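Local coordinates for protein cytokinin riboside 5'-monophosphate phosphoribohydrolase (Corynebacterium glutamicum, PDB 5ZBL) that is a LOG-like protein of the SLOG superfamily with a Rossmann-like fold, a parallel beta sheet flanked by helices, at residues A[35-39]-A[61-67]; A[40-44]-A[182-186]; A[47-51]-A[81-87]. All coordinates share one frame; numbering follows the deposited sequence.

Interaction 1 (A[35-39]-A[61-67]); sequences AKTAV and AFLESGG
The F62 ring lies against A35, A38 and V39, three residues along one side of helix 25-40. Over one face of the ring sits the A35 backbone: A35 CA is 4.0 Å from the ring centroid and 29° off the normal, a CH-pi contact, and A35 O also stands above the ring centre. A38 CB comes in obliquely on CZ and CE2. V39 and F62 run past each other in opposite directions, and V39 CG2 approaches F62 CD2 obliquely at 3.5 Å. The two methyls of V39 divide the work. CG1, anti to the backbone N (chi1 177°), reaches the backbone beyond the helix end and lies 3.6 Å from S65 O, while CG2 serves the ring. The tightest point is A35 CB against A61 CB at 3.4 Å, shorter than usual for two carbons and a sign that the helices are close-packed there.

S65 faces K36 and V39, but its OG appears to donate to A61 O, at a distance (2.5 Å) so short that its exact length is doubtful; the aliphatic K36 CD only passes alongside. G66, at positive phi, ends helix 53-64 in a Schellman motif, with G67 N bonded to F62 O and G66 N to L63 O. V39 CG1 lies 3.7 Å from G67 N, so the valine packs directly on bare backbone. Carbons of A35, A38, V39, A61 and F62 make the cross-contacts, so the seam between helices 25-40 and 53-64 is largely apolar, its cohesion coming from shape and ring contacts, while the hydroxyl at its border turns to a carbonyl of the last turn of helix 53-64 and not to helix 25-40.

Interaction 2 (A[40-44]-A[182-186]); sequences DRGID and LKAMQ
The guanidinium of R41 and the side-chain amide of Q186 are the flat groups here, and their planes are 27° apart. At the edge of the guanidinium, near its plane, lies K183 CB, 4.5 Å from R41 NH2. L182 CB and Q186 OE1 both approach the group obliquely. R41 NE donates to Q186 OE1 over 3.5 Å with an N-H...O angle of 139°, and such length and bend make the hydrogen bond weak. The two side chains cross at about a right angle, and Q186 NE2 lies beside the aliphatic root of the arginine, 3.9 Å from R41 CB. The arginine chain is bent at chi2 and chi3 (both 148°), bringing NE to the glutamine oxygen, whereas Q186 runs extended beyond CG to meet it.

Beneath this polar pair is a small apolar contact. I43 and L182 lie side by side, pointing opposite ways, with I43 CD1 4.2 Å from L182 CD2, and the same I43 methyl lies 4.1 Å from Q186 NE2. L182 also packs on L34, T37 and A38 of helix 25-40, and I43 on L10 and V13, so the apolar layer continues into the core while the arginine and glutamine cover its outer side.

G42, at positive phi, is the C' residue of the Schellman motif that ends helix 25-40, with I43 N bonded to A38 O and G42 N to V39 O. This turn leads directly into strand 44-47, whose D44 pairs with Q11 and V13. The Schellman turn here makes the alpha-to-beta connection between helix 25-40 and the parallel strand 44-47, as in other alpha/beta folds of Rossmann-like type, and packs against the C-terminal helix 178-186.

Interaction 3 (A[47-51]-A[81-87]); sequences YGGGK and ELGHEKL
Y47 and K51 both place CG between the backbone N and the carbonyl carbon (chi1 87° and 58°), and these torsions send the two side chains to different parts of segment 81-87. The tyrosine hydroxyl arrives 3.4 Å from H84 CB, the two side chains crossing at about a right angle. The same OH donates to G50 O at 2.7 Å, tilted 26° from the carbonyl plane, and G49 N stands over one face of the phenol ring; the glycine turn is thus folded back on its own tyrosine. L87 comes from the opposite direction, with CD1 near the plane of the tyrosine ring at its edge, 3.9 Å from Y47 CE1, and with CD2 above one face of the H84 imidazole, offset toward the rim.

The glycines G48 to G50 follow strand 44-47 and precede helix 53-64. The spacing of G48, G50 and G53 resembles a GxGxxG pattern of Rossmann type, consistent with the fold, and G48 O is hydrogen-bonded to R99. At this strand-turn-helix junction the backbone makes the main bond to segment 81-87: H84 N donates to G49 O at 2.8 Å, nearly along the C=O axis. G83 CA adds a CA-H...O contact to the same oxygen.

K51 is extended beyond CG, running past G83 O to bring NZ 2.9 Å from E81 O, where it meets the carbonyl nearly in line. E85 OE2 lies 4.2 Å from K51 NZ, beyond a salt bridge, though its charge probably favours the ammonium position. H84 ND1 is buried by the contact without a hydrogen-bonding partner in the model, while the H84 side chain also touches D60 and L63 of helix 53-64.

How the interactions relate
From the N terminus, helix 25-40 supplies the first segment of interaction 1, which closes a short loop over strand 44-47 onto the end of helix 53-64. The helix then runs straight into 40-44, whose partner is 138 residues away on helix 178-186, so interaction 2 closes a long loop. Interaction 3, between 47-51 and 81-87, is nested inside that loop, and interaction 1 crosses both. Interactions 1 and 2 touch directly: F62 packs on I43 O and T37 on L182. L63 bridges interactions 1 and 3 by packing on H84 and K86. Together they tie three helices to the loops on both ends of strand 44-47 and the one leading into strand 89-93.

Interaction 1 (A[35-39]-A[61-67])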
ATOM      1  N   ALA A  35      -1.171  21.349  10.339  1.00 34.15           N
ATOM      2  CA  ALA A  35      -2.484  21.527  10.959  1.00 36.34           C
ATOM      3  C   ALA A  35      -2.948  22.993  11.082  1.00 39.44           C
ATOM      4  O   ALA A  35      -4.102  23.316  10.789  1.00 40.15           O
ATOM      5  CB  ALA A  35      -2.458  20.887  12.342  1.00 36.37           C
ATOM      6  N   LYS A  36      -2.046  23.860  11.545  1.00 41.80           N
ATOM      7  CA  LYS A  36      -2.340  25.304  11.728  1.00 47.32           C
ATOM      8  C   LYS A  36      -2.654  26.030  10.406  1.00 46.09           C
ATOM      9  O   LYS A  36      -3.605  26.823  10.325  1.00 43.67           O
ATOM     10  CB  LYS A  36      -1.159  25.990  12.474  1.00 50.68           C
ATOM     11  CG  LYS A  36      -1.253  27.505  12.712  1.00 57.77           C
ATOM     12  CD  LYS A  36      -2.548  27.951  13.412  1.00 63.13           C
ATOM     13  CE  LYS A  36      -2.402  29.252  14.203  1.00 61.24           C
ATOM     14  NZ  LYS A  36      -3.256  29.194  15.423  1.00 61.34           N
ATOM     15  N   THR A  37      -1.817  25.780   9.397  1.00 43.27           N
ATOM     16  CA  THR A  37      -2.006  26.301   8.056  1.00 41.87           C
ATOM     17  C   THR A  37      -3.346  25.870   7.518  1.00 45.22           C
ATOM     18  O   THR A  37      -4.098  26.689   6.958  1.00 48.56           O
ATOM     19  CB  THR A  37      -0.913  25.763   7.124  1.00 45.82           C
ATOM     20  OG1 THR A  37       0.342  25.984   7.746  1.00 44.49           O
ATOM     21  CG2 THR A  37      -0.919  26.448   5.760  1.00 48.75           C
ATOM     22  N   ALA A  38      -3.662  24.586   7.678  1.00 41.03           N
ATOM     23  CA  ALA A  38      -4.926  24.085   7.141  1.00 42.78           C
ATOM     24  C   ALA A  38      -6.119  24.745   7.818  1.00 37.75           C
ATOM     25  O   ALA A  38      -7.040  25.180   7.130  1.00 37.21           O
ATOM     26  CB  ALA A  38      -5.006  22.553   7.240  1.00 45.93           C
ATOM     27  N   VAL A  39      -6.096  24.824   9.150  1.00 37.76           N
ATOM     28  CA  VAL A  39      -7.202  25.431   9.912  1.00 38.91           C
ATOM     29  C   VAL A  39      -7.305  26.917   9.558  1.00 43.30           C
ATOM     30  O   VAL A  39      -8.401  27.413   9.281  1.00 39.61           O
ATOM     31  CB  VAL A  39      -7.099  25.224  11.454  1.00 40.58           C
ATOM     32  CG1 VAL A  39      -8.232  25.932  12.178  1.00 40.59           C
ATOM     33  CG2 VAL A  39      -7.192  23.752  11.817  1.00 39.78           C
ATOM     34  N   ALA A  61      -3.482  18.974  16.976  1.00 32.93           N
ATOM     35  CA  ALA A  61      -3.098  20.289  16.491  1.00 32.94           C
ATOM     36  C   ALA A  61      -4.212  20.970  15.733  1.00 33.19           C
ATOM     37  O   ALA A  61      -4.323  22.221  15.794  1.00 38.76           O
ATOM     38  CB  ALA A  61      -1.822  20.230  15.652  1.00 32.10           C
ATOM     39  N   PHE A  62      -5.051  20.192  15.044  1.00 31.80           N
ATOM     40  CA  PHE A  62      -6.204  20.758  14.316  1.00 36.24           C
ATOM     41  C   PHE A  62      -7.214  21.219  15.370  1.00 37.72           C
ATOM     42  O   PHE A  62      -7.813  22.302  15.277  1.00 38.24           O
ATOM     43  CB  PHE A  62      -6.893  19.739  13.386  1.00 36.08           C
ATOM     44  CG  PHE A  62      -6.433  19.751  11.951  1.00 34.90           C
ATOM     45  CD1 PHE A  62      -5.311  19.040  11.555  1.00 33.59           C
ATOM     46  CD2 PHE A  62      -7.209  20.348  10.961  1.00 36.65           C
ATOM     47  CE1 PHE A  62      -4.931  18.977  10.220  1.00 30.13           C
ATOM     48  CE2 PHE A  62      -6.822  20.303   9.624  1.00 34.30           C
ATOM     49  CZ  PHE A  62      -5.693  19.584   9.260  1.00 32.45           C
ATOM     50  N   LEU A  63      -7.421  20.355  16.351  1.00 37.93           N
ATOM     51  CA  LEU A  63      -8.318  20.658  17.456  1.00 44.17           C
ATOM     52  C   LEU A  63      -7.868  21.925  18.184  1.00 42.36           C
ATOM     53  O   LEU A  63      -8.632  22.887  18.264  1.00 41.15           O
ATOM     54  CB  LEU A  63      -8.422  19.487  18.427  1.00 42.18           C
ATOM     55  CG  LEU A  63      -9.184  18.274  17.889  1.00 43.94           C
ATOM     56  CD1 LEU A  63      -9.074  17.160  18.930  1.00 46.72           C
ATOM     57  CD2 LEU A  63     -10.645  18.599  17.554  1.00 43.06           C
ATOM     58  N   GLU A  64      -6.613  21.940  18.623  1.00 39.99           N
ATOM     59  CA  GLU A  64      -6.101  23.049  19.418  1.00 42.33           C
ATOM     60  C   GLU A  64      -5.939  24.363  18.686  1.00 42.43           C
ATOM     61  O   GLU A  64      -5.747  25.351  19.340  1.00 43.63           O
ATOM     62  CB  GLU A  64      -4.776  22.670  20.073  1.00 43.17           C
ATOM     63  CG  GLU A  64      -4.989  21.670  21.179  1.00 46.41           C
ATOM     64  CD  GLU A  64      -3.725  21.003  21.649  1.00 49.27           C
ATOM     65  OE1 GLU A  64      -2.617  21.475  21.307  1.00 51.88           O
ATOM     66  OE2 GLU A  64      -3.863  20.027  22.413  1.00 53.99           O
ATOM     67  N   SER A  65      -5.964  24.368  17.348  1.00 43.93           N
ATOM     68  CA  SER A  65      -6.002  25.604  16.557  1.00 37.94           C
ATOM     69  C   SER A  65      -7.416  26.111  16.268  1.00 39.70           C
ATOM     70  O   SER A  65      -7.565  27.111  15.564  1.00 43.06           O
ATOM     71  CB  SER A  65      -5.334  25.406  15.196  1.00 40.98           C
ATOM     72  OG  SER A  65      -4.165  24.635  15.248  1.00 42.03           O
ATOM     73  N   GLY A  66      -8.456  25.431  16.744  1.00 41.69           N
ATOM     74  CA  GLY A  66      -9.838  25.847  16.467  1.00 41.23           C
ATOM     75  C   GLY A  66     -10.552  25.111  15.347  1.00 43.15           C
ATOM     76  O   GLY A  66     -11.653  25.504  14.959  1.00 43.54           O
ATOM     77  N   GLY A  67      -9.951  24.035  14.842  1.00 41.64           N
ATOM     78  CA  GLY A  67     -10.575  23.217  13.784  1.00 41.80           C
ATOM     79  C   GLY A  67     -11.294  21.994  14.281  1.00 40.85           C
ATOM     80  O   GLY A  67     -11.260  21.681  15.455  1.00 45.88           O
TER

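Interaction 2 (A[40-44]-A[182-186])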
ATOM      1  N   ASP A  40      -6.178  27.611   9.463  1.00 42.97           N
ATOM      2  CA  ASP A  40      -6.214  29.020   9.044  1.00 45.53           C
ATOM      3  C   ASP A  40      -6.865  29.238   7.701  1.00 48.85           C
ATOM      4  O   ASP A  40      -7.350  30.335   7.440  1.00 57.88           O
ATOM      5  CB  ASP A  40      -4.808  29.627   8.982  1.00 49.80           C
ATOM      6  CG  ASP A  40      -4.275  30.031  10.326  1.00 52.52           C
ATOM      7  OD1 ASP A  40      -4.971  29.833  11.363  1.00 57.86           O
ATOM      8  OD2 ASP A  40      -3.133  30.549  10.341  1.00 59.22           O
ATOM      9  N   ARG A  41      -6.845  28.236   6.829  1.00 52.25           N
ATOM     10  CA  ARG A  41      -7.536  28.336   5.540  1.00 51.28           C
ATOM     11  C   ARG A  41      -8.948  27.755   5.569  1.00 48.19           C
ATOM     12  O   ARG A  41      -9.552  27.560   4.517  1.00 50.87           O
ATOM     13  CB  ARG A  41      -6.709  27.671   4.439  1.00 56.91           C
ATOM     14  CG  ARG A  41      -5.400  28.408   4.080  1.00 65.21           C
ATOM     15  CD  ARG A  41      -4.309  27.423   3.636  1.00 65.83           C
ATOM     16  NE  ARG A  41      -3.337  27.886   2.640  1.00 71.29           N
ATOM     17  CZ  ARG A  41      -2.402  28.824   2.828  1.00 75.82           C
ATOM     18  NH1 ARG A  41      -2.319  29.506   3.979  1.00 81.20           N
ATOM     19  NH2 ARG A  41      -1.555  29.111   1.833  1.00 77.64           N
ATOM     20  N   GLY A  42      -9.495  27.490   6.751  1.00 39.62           N
ATOM     21  CA  GLY A  42     -10.785  26.852   6.835  1.00 41.05           C
ATOM     22  C   GLY A  42     -10.850  25.358   6.491  1.00 46.99           C
ATOM     23  O   GLY A  42     -11.940  24.841   6.219  1.00 47.02           O
ATOM     24  N   ILE A  43      -9.718  24.644   6.548  1.00 44.89           N
ATOM     25  CA  ILE A  43      -9.696  23.240   6.179  1.00 43.00           C
ATOM     26  C   ILE A  43      -9.681  22.325   7.426  1.00 44.99           C
ATOM     27  O   ILE A  43      -8.887  22.556   8.347  1.00 46.00           O
ATOM     28  CB  ILE A  43      -8.498  22.955   5.276  1.00 44.11           C
ATOM     29  CG1 ILE A  43      -8.624  23.752   3.949  1.00 44.00           C
ATOM     30  CG2 ILE A  43      -8.346  21.454   5.066  1.00 44.55           C
ATOM     31  CD1 ILE A  43      -7.347  23.757   3.124  1.00 43.80           C
ATOM     32  N   ASP A  44     -10.532  21.283   7.428  1.00 38.82           N
ATOM     33  CA  ASP A  44     -10.578  20.299   8.507  1.00 39.85           C
ATOM     34  C   ASP A  44      -9.955  18.926   8.206  1.00 36.94           C
ATOM     35  O   ASP A  44      -9.672  18.586   7.067  1.00 37.36           O
ATOM     36  CB  ASP A  44     -12.024  20.140   8.962  1.00 46.86           C
ATOM     37  CG  ASP A  44     -12.566  21.421   9.621  1.00 47.81           C
ATOM     38  OD1 ASP A  44     -11.823  22.067  10.442  1.00 51.85           O
ATOM     39  OD2 ASP A  44     -13.715  21.767   9.289  1.00 40.86           O
ATOM     40  N   LEU A 182      -0.586  22.942   0.775  1.00 45.21           N
ATOM     41  CA  LEU A 182      -2.031  23.232   0.785  1.00 45.86           C
ATOM     42  C   LEU A 182      -2.418  24.103  -0.381  1.00 44.71           C
ATOM     43  O   LEU A 182      -3.466  23.873  -1.003  1.00 45.60           O
ATOM     44  CB  LEU A 182      -2.460  23.890   2.083  1.00 49.33           C
ATOM     45  CG  LEU A 182      -2.412  22.921   3.275  1.00 54.79           C
ATOM     46  CD1 LEU A 182      -2.377  23.662   4.603  1.00 54.85           C
ATOM     47  CD2 LEU A 182      -3.582  21.946   3.230  1.00 57.03           C
ATOM     48  N   LYS A 183      -1.578  25.085  -0.690  1.00 41.48           N
ATOM     49  CA  LYS A 183      -1.810  25.948  -1.859  1.00 44.41           C
ATOM     50  C   LYS A 183      -1.924  25.138  -3.126  1.00 44.35           C
ATOM     51  O   LYS A 183      -2.830  25.357  -3.919  1.00 46.27           O
ATOM     52  CB  LYS A 183      -0.708  26.986  -2.028  1.00 45.45           C
ATOM     53  CG  LYS A 183      -0.903  27.931  -3.203  1.00 48.00           C
ATOM     54  CD  LYS A 183      -0.193  29.258  -2.980  1.00 49.96           C
ATOM     55  CE  LYS A 183      -0.668  30.310  -3.975  1.00 56.87           C
ATOM     56  NZ  LYS A 183       0.260  30.447  -5.128  1.00 56.25           N
ATOM     57  N   ALA A 184      -1.013  24.189  -3.311  1.00 44.07           N
ATOM     58  CA  ALA A 184      -1.055  23.341  -4.500  1.00 43.95           C
ATOM     59  C   ALA A 184      -2.335  22.482  -4.562  1.00 45.64           C
ATOM     60  O   ALA A 184      -2.852  22.271  -5.657  1.00 44.01           O
ATOM     61  CB  ALA A 184       0.198  22.475  -4.599  1.00 43.79           C
ATOM     62  N   MET A 185      -2.802  21.977  -3.405  1.00 43.84           N
ATOM     63  CA  MET A 185      -4.035  21.184  -3.305  1.00 47.27           C
ATOM     64  C   MET A 185      -5.304  22.069  -3.548  1.00 47.73           C
ATOM     65  O   MET A 185      -6.292  21.592  -4.100  1.00 51.27           O
ATOM     66  CB  MET A 185      -4.139  20.460  -1.925  1.00 46.70           C
ATOM     67  CG  MET A 185      -3.132  19.325  -1.655  1.00 48.36           C
ATOM     68  SD  MET A 185      -3.229  18.599   0.017  1.00 41.58           S
ATOM     69  CE  MET A 185      -4.685  17.608  -0.243  1.00 40.54           C
ATOM     70  N   GLN A 186      -5.268  23.338  -3.151  1.00 49.19           N
ATOM     71  CA  GLN A 186      -6.397  24.281  -3.375  1.00 47.76           C
ATOM     72  C   GLN A 186      -6.586  24.654  -4.842  1.00 53.07           C
ATOM     73  O   GLN A 186      -7.728  24.685  -5.340  1.00 56.11           O
ATOM     74  CB  GLN A 186      -6.226  25.552  -2.535  1.00 49.24           C
ATOM     75  CG  GLN A 186      -6.477  25.352  -1.051  1.00 49.38           C
ATOM     76  CD  GLN A 186      -6.177  26.598  -0.220  1.00 53.55           C
ATOM     77  OE1 GLN A 186      -5.093  27.188  -0.297  1.00 60.34           O
ATOM     78  NE2 GLN A 186      -7.130  26.983   0.610  1.00 48.56           N
TER

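Interaction 3 (A[47-51]-A[81-87])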
ATOM      1  N   TYR A  47      -9.033  11.646   9.401  1.00 30.14           N
ATOM      2  CA  TYR A  47      -7.896  10.722   9.617  1.00 29.57           C
ATOM      3  C   TYR A  47      -8.386   9.436  10.269  1.00 31.51           C
ATOM      4  O   TYR A  47      -9.582   9.267  10.512  1.00 26.62           O
ATOM      5  CB  TYR A  47      -6.768  11.403  10.406  1.00 29.75           C
ATOM      6  CG  TYR A  47      -6.925  11.325  11.912  1.00 32.35           C
ATOM      7  CD1 TYR A  47      -8.114  11.688  12.533  1.00 33.82           C
ATOM      8  CD2 TYR A  47      -5.883  10.913  12.718  1.00 32.80           C
ATOM      9  CE1 TYR A  47      -8.269  11.592  13.894  1.00 34.25           C
ATOM     10  CE2 TYR A  47      -6.032  10.826  14.089  1.00 32.20           C
ATOM     11  CZ  TYR A  47      -7.232  11.138  14.669  1.00 30.92           C
ATOM     12  OH  TYR A  47      -7.381  11.074  16.035  1.00 33.53           O
ATOM     13  N   GLY A  48      -7.457   8.502  10.518  1.00 35.78           N
ATOM     14  CA  GLY A  48      -7.802   7.188  10.964  1.00 31.36           C
ATOM     15  C   GLY A  48      -8.141   7.045  12.431  1.00 36.17           C
ATOM     16  O   GLY A  48      -8.296   5.910  12.889  1.00 40.07           O
ATOM     17  N   GLY A  49      -8.250   8.143  13.184  1.00 38.43           N
ATOM     18  CA  GLY A  49      -8.755   8.117  14.584  1.00 41.63           C
ATOM     19  C   GLY A  49      -7.852   7.747  15.785  1.00 41.86           C
ATOM     20  O   GLY A  49      -8.334   7.539  16.925  1.00 36.08           O
ATOM     21  N   GLY A  50      -6.546   7.693  15.565  1.00 41.88           N
ATOM     22  CA  GLY A  50      -5.637   7.244  16.597  1.00 37.88           C
ATOM     23  C   GLY A  50      -5.253   8.385  17.518  1.00 39.05           C
ATOM     24  O   GLY A  50      -5.455   9.568  17.196  1.00 35.40           O
ATOM     25  N   LYS A  51      -4.666   8.017  18.648  1.00 36.57           N
ATOM     26  CA  LYS A  51      -4.191   8.958  19.612  1.00 41.36           C
ATOM     27  C   LYS A  51      -2.675   8.858  19.851  1.00 40.13           C
ATOM     28  O   LYS A  51      -2.166   9.503  20.720  1.00 45.33           O
ATOM     29  CB  LYS A  51      -4.960   8.802  20.923  1.00 45.88           C
ATOM     30  CG  LYS A  51      -4.887   7.411  21.549  1.00 52.61           C
ATOM     31  CD  LYS A  51      -5.641   7.324  22.875  1.00 57.20           C
ATOM     32  CE  LYS A  51      -5.456   5.954  23.506  1.00 63.25           C
ATOM     33  NZ  LYS A  51      -6.519   5.733  24.516  1.00 70.83           N
ATOM     34  N   GLU A  81      -8.484  -0.198  22.623  1.00 64.42           N
ATOM     35  CA  GLU A  81      -8.262   1.051  23.398  1.00 73.50           C
ATOM     36  C   GLU A  81      -7.494   2.174  22.617  1.00 68.48           C
ATOM     37  O   GLU A  81      -7.004   3.132  23.218  1.00 70.87           O
ATOM     38  CB  GLU A  81      -7.604   0.757  24.778  1.00 79.31           C
ATOM     39  CG  GLU A  81      -8.568   0.411  25.923  1.00 84.65           C
ATOM     40  CD  GLU A  81      -7.875   0.434  27.295  1.00 89.16           C
ATOM     41  OE1 GLU A  81      -7.157  -0.538  27.629  1.00 81.98           O
ATOM     42  OE2 GLU A  81      -8.037   1.430  28.046  1.00 87.40           O
ATOM     43  N   LEU A  82      -7.459   2.079  21.285  1.00 60.65           N
ATOM     44  CA  LEU A  82      -6.617   2.941  20.425  1.00 62.69           C
ATOM     45  C   LEU A  82      -7.276   4.245  19.892  1.00 60.82           C
ATOM     46  O   LEU A  82      -6.595   5.077  19.273  1.00 64.02           O
ATOM     47  CB  LEU A  82      -6.136   2.125  19.226  1.00 63.40           C
ATOM     48  CG  LEU A  82      -5.122   1.009  19.525  1.00 65.92           C
ATOM     49  CD1 LEU A  82      -5.156  -0.081  18.456  1.00 64.11           C
ATOM     50  CD2 LEU A  82      -3.732   1.606  19.635  1.00 63.09           C
ATOM     51  N   GLY A  83      -8.575   4.421  20.131  1.00 51.96           N
ATOM     52  CA  GLY A  83      -9.323   5.536  19.578  1.00 49.57           C
ATOM     53  C   GLY A  83      -9.082   6.817  20.336  1.00 44.95           C
ATOM     54  O   GLY A  83      -8.916   6.806  21.533  1.00 46.16           O
ATOM     55  N   HIS A  84      -9.045   7.930  19.626  1.00 44.70           N
ATOM     56  CA  HIS A  84      -8.907   9.245  20.252  1.00 47.76           C
ATOM     57  C   HIS A  84     -10.255   9.727  20.839  1.00 50.07           C
ATOM     58  O   HIS A  84     -11.299   9.598  20.198  1.00 51.89           O
ATOM     59  CB  HIS A  84      -8.430  10.196  19.186  1.00 49.44           C
ATOM     60  CG  HIS A  84      -8.045  11.543  19.689  1.00 45.00           C
ATOM     61  ND1 HIS A  84      -6.760  12.026  19.598  1.00 47.49           N
ATOM     62  CD2 HIS A  84      -8.783  12.530  20.218  1.00 40.68           C
ATOM     63  CE1 HIS A  84      -6.733  13.263  20.033  1.00 43.69           C
ATOM     64  NE2 HIS A  84      -7.950  13.593  20.419  1.00 45.50           N
ATOM     65  N   GLU A  85     -10.208  10.323  22.024  1.00 49.88           N
ATOM     66  CA  GLU A  85     -11.391  10.516  22.886  1.00 50.56           C
ATOM     67  C   GLU A  85     -11.972  11.917  22.914  1.00 43.66           C
ATOM     68  O   GLU A  85     -12.936  12.155  23.621  1.00 45.61           O
ATOM     69  CB  GLU A  85     -11.047  10.104  24.323  1.00 54.30           C
ATOM     70  CG  GLU A  85     -10.302   8.772  24.400  1.00 59.47           C
ATOM     71  CD  GLU A  85     -10.414   8.080  25.747  1.00 64.34           C
ATOM     72  OE1 GLU A  85     -10.551   8.773  26.772  1.00 65.44           O
ATOM     73  OE2 GLU A  85     -10.375   6.826  25.770  1.00 80.24           O
ATOM     74  N   LYS A  86     -11.386  12.842  22.166  1.00 40.42           N
ATOM     75  CA  LYS A  86     -11.836  14.231  22.098  1.00 43.51           C
ATOM     76  C   LYS A  86     -11.910  14.827  20.693  1.00 40.49           C
ATOM     77  O   LYS A  86     -11.805  16.034  20.528  1.00 46.34           O
ATOM     78  CB  LYS A  86     -10.960  15.107  22.999  1.00 52.25           C
ATOM     79  CG  LYS A  86     -10.617  14.477  24.356  1.00 61.10           C
ATOM     80  CD  LYS A  86      -9.836  15.426  25.266  1.00 70.76           C
ATOM     81  CE  LYS A  86     -10.089  15.134  26.741  1.00 78.61           C
ATOM     82  NZ  LYS A  86     -11.465  15.587  27.126  1.00 89.69           N
ATOM     83  N   LEU A  87     -12.154  13.985  19.693  1.00 39.66           N
ATOM     84  CA  LEU A  87     -12.454  14.419  18.327  1.00 36.52           C
ATOM     85  C   LEU A  87     -13.847  15.000  18.188  1.00 38.41           C
ATOM     86  O   LEU A  87     -14.763  14.642  18.931  1.00 41.74           O
ATOM     87  CB  LEU A  87     -12.335  13.266  17.336  1.00 36.16           C
ATOM     88  CG  LEU A  87     -11.044  12.467  17.392  1.00 36.90           C
ATOM     89  CD1 LEU A  87     -11.179  11.232  16.508  1.00 38.95           C
ATOM     90  CD2 LEU A  87      -9.857  13.355  17.042  1.00 34.45           C
TER